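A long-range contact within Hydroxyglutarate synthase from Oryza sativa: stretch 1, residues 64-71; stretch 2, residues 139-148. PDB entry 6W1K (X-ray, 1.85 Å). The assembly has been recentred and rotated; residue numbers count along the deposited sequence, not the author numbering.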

# COMPACT_ATOMS: atom_id res chain seq x y z
N THR A 64 5.83 6.37 -5.96
CA THR A 64 6.87 7.39 -6.07
C THR A 64 7.30 7.59 -7.52
O THR A 64 7.03 6.76 -8.40
CB THR A 64 8.10 7.03 -5.24
OG1 THR A 64 8.80 5.95 -5.89
CG2 THR A 64 7.76 6.60 -3.81
N PHE A 65 8.00 8.70 -7.76
CA PHE A 65 8.61 8.96 -9.06
C PHE A 65 10.06 8.48 -9.06
O PHE A 65 10.88 8.98 -8.28
CB PHE A 65 8.58 10.45 -9.38
CG PHE A 65 7.22 10.98 -9.73
CD1 PHE A 65 6.53 10.52 -10.83
CD2 PHE A 65 6.66 12.00 -8.98
CE1 PHE A 65 5.29 11.05 -11.17
CE2 PHE A 65 5.42 12.55 -9.31
CZ PHE A 65 4.73 12.06 -10.39
N GLY A 66 10.38 7.51 -9.92
CA GLY A 66 11.72 6.98 -10.02
C GLY A 66 12.69 7.84 -10.81
O GLY A 66 13.14 7.47 -11.91
N VAL A 67 13.01 9.00 -10.26
CA VAL A 67 13.91 9.94 -10.92
C VAL A 67 14.51 10.85 -9.85
O VAL A 67 13.84 11.23 -8.88
CB VAL A 67 13.16 10.74 -12.02
CG1 VAL A 67 12.09 11.67 -11.44
CG2 VAL A 67 14.14 11.53 -12.85
N ASP A 68 15.79 11.17 -10.03
CA ASP A 68 16.50 12.17 -9.20
C ASP A 68 16.35 11.89 -7.71
O ASP A 68 16.24 12.80 -6.89
CB ASP A 68 16.02 13.59 -9.52
CG ASP A 68 16.32 14.01 -10.96
OD1 ASP A 68 15.64 14.96 -11.44
OD2 ASP A 68 17.22 13.42 -11.61
N GLY A 69 16.39 10.61 -7.35
CA GLY A 69 16.31 10.23 -5.96
C GLY A 69 14.93 10.31 -5.33
O GLY A 69 14.83 10.15 -4.12
N TYR A 70 13.88 10.59 -6.10
CA TYR A 70 12.52 10.68 -5.56
C TYR A 70 11.82 9.32 -5.47
O TYR A 70 10.64 9.26 -5.07
CB TYR A 70 11.70 11.68 -6.40
CG TYR A 70 11.87 13.10 -5.86
CD1 TYR A 70 13.01 13.85 -6.15
CD2 TYR A 70 10.94 13.66 -4.98
CE1 TYR A 70 13.21 15.10 -5.60
CE2 TYR A 70 11.13 14.92 -4.42
CZ TYR A 70 12.26 15.62 -4.71
OH TYR A 70 12.42 16.86 -4.15
N GLY A 71 12.51 8.25 -5.82
CA GLY A 71 11.90 6.93 -5.97
C GLY A 71 11.87 6.12 -4.69
O GLY A 71 11.76 6.65 -3.58
N ILE A 139 7.40 17.30 -17.76
CA ILE A 139 6.44 17.75 -16.77
C ILE A 139 6.86 17.27 -15.38
O ILE A 139 6.92 18.04 -14.41
CB ILE A 139 5.03 17.26 -17.12
CG1 ILE A 139 4.43 18.03 -18.29
CG2 ILE A 139 4.11 17.34 -15.88
CD1 ILE A 139 3.25 17.32 -18.92
N ILE A 140 7.22 15.99 -15.28
CA ILE A 140 7.64 15.47 -13.98
C ILE A 140 8.90 16.16 -13.51
O ILE A 140 9.03 16.52 -12.33
CB ILE A 140 7.82 13.94 -14.08
CG1 ILE A 140 6.45 13.29 -14.22
CG2 ILE A 140 8.55 13.39 -12.85
CD1 ILE A 140 6.48 11.85 -14.77
N GLN A 141 9.85 16.36 -14.42
CA GLN A 141 11.09 17.04 -14.06
C GLN A 141 10.82 18.45 -13.54
O GLN A 141 11.53 18.92 -12.64
CB GLN A 141 12.02 17.11 -15.26
CG GLN A 141 13.44 17.43 -14.92
CD GLN A 141 14.10 16.35 -14.06
OE1 GLN A 141 13.88 15.14 -14.25
NE2 GLN A 141 14.92 16.78 -13.10
N LYS A 142 9.84 19.15 -14.12
CA LYS A 142 9.51 20.49 -13.64
C LYS A 142 9.10 20.45 -12.17
O LYS A 142 9.54 21.28 -11.36
CB LYS A 142 8.38 21.11 -14.48
CG LYS A 142 7.84 22.43 -13.92
CD LYS A 142 6.78 23.08 -14.82
CE LYS A 142 5.50 22.27 -14.85
NZ LYS A 142 4.35 23.03 -15.48
N TYR A 143 8.21 19.52 -11.81
CA TYR A 143 7.78 19.47 -10.42
C TYR A 143 8.90 19.01 -9.51
O TYR A 143 9.08 19.58 -8.42
CB TYR A 143 6.56 18.57 -10.31
CG TYR A 143 5.37 19.25 -10.90
CD1 TYR A 143 4.72 20.26 -10.22
CD2 TYR A 143 4.95 18.95 -12.16
CE1 TYR A 143 3.64 20.91 -10.76
CE2 TYR A 143 3.87 19.57 -12.69
CZ TYR A 143 3.21 20.57 -11.99
OH TYR A 143 2.14 21.25 -12.52
N ILE A 144 9.69 18.02 -9.95
CA ILE A 144 10.83 17.58 -9.14
C ILE A 144 11.76 18.76 -8.85
O ILE A 144 12.27 18.91 -7.74
CB ILE A 144 11.58 16.44 -9.85
CG1 ILE A 144 10.78 15.12 -9.88
CG2 ILE A 144 12.93 16.21 -9.20
CD1 ILE A 144 10.24 14.70 -8.61
N ARG A 145 12.00 19.62 -9.86
CA ARG A 145 12.84 20.80 -9.62
C ARG A 145 12.23 21.72 -8.56
O ARG A 145 12.95 22.23 -7.69
CB ARG A 145 13.10 21.56 -10.91
CG ARG A 145 14.10 20.84 -11.85
CD ARG A 145 15.47 20.53 -11.16
NE ARG A 145 15.66 19.11 -10.84
CZ ARG A 145 16.20 18.65 -9.70
NH1 ARG A 145 16.62 19.50 -8.76
NH2 ARG A 145 16.32 17.34 -9.50
N THR A 146 10.90 21.88 -8.56
CA THR A 146 10.27 22.77 -7.58
C THR A 146 10.38 22.24 -6.15
O THR A 146 10.20 23.03 -5.21
CB THR A 146 8.78 23.04 -7.89
OG1 THR A 146 7.94 21.93 -7.54
CG2 THR A 146 8.55 23.40 -9.35
N SER A 147 10.66 20.95 -5.99
CA SER A 147 10.68 20.25 -4.70
C SER A 147 12.02 20.33 -4.00
O SER A 147 12.10 20.05 -2.81
CB SER A 147 10.31 18.78 -4.94
OG SER A 147 10.15 18.06 -3.72
N GLY A 148 13.07 20.71 -4.72
CA GLY A 148 14.39 20.78 -4.10
C GLY A 148 14.80 19.45 -3.47
O GLY A 148 14.73 18.38 -4.09
O HOH W 1 17.00 15.63 -6.82

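The contact sets a tight turn against one side of a helix, and the side-chain torsions show how the groups meet. Ile140 and Ile144, one helical turn apart, both point their CA-to-CB bonds toward stretch 1 with chi1 in m, but they part at chi2. In Ile140 chi2 is t (161°): CD1 lies 3.9 Å from Phe65 CE1, while CG2 sits over a face of the Phe65 ring, 4.2 Å from its centroid and 17° off the normal, a CH-pi geometry. In Ile144 chi2 is m (-50°), and CD1 is over a face of the Tyr70 ring, 3.8 Å from the centroid and 20° off the normal; its closest ring atom is Tyr70 CG, at 3.6 Å from Ile144 CD1. Val67, chi1 p, touches both isoleucines through one methyl: its CG1 is 4.2 Å from Ile140 CG2 and 4.0 Å from Ile144 CG1.

Polar groups flank this apolar patch. The type I' turn from Val67 to Tyr70, closed by Tyr70 N to Val67 O at 2.9 Å, carries Asp68 at phi/psi 52/39 with its CA-to-CB bond toward the helix. With chi1 m, Asp68 OD1 accepts from Gln141 NE2 (2.6 Å, 162°) and from Arg145 NH2 (3.1 Å, 165°), the latter also a salt bridge. Neither donor starts out aimed at the turn: the CA-to-CB bond is sideways in Gln141 and away in Arg145. Gln141 comes nearer through chi1 t and chi2 p; Arg145 folds back through two m torsions and an off-well chi3 of 107°. A water links Asp68 O (2.9 Å) to Arg145 NH2 (3.3 Å).

At the helix's C-terminal end, Tyr70 OH donates to Gly148 O at 2.8 Å and lies 2.6 Å from Ser147 OG. Both oxygens are near the ring plane, leaving a face to Ile144.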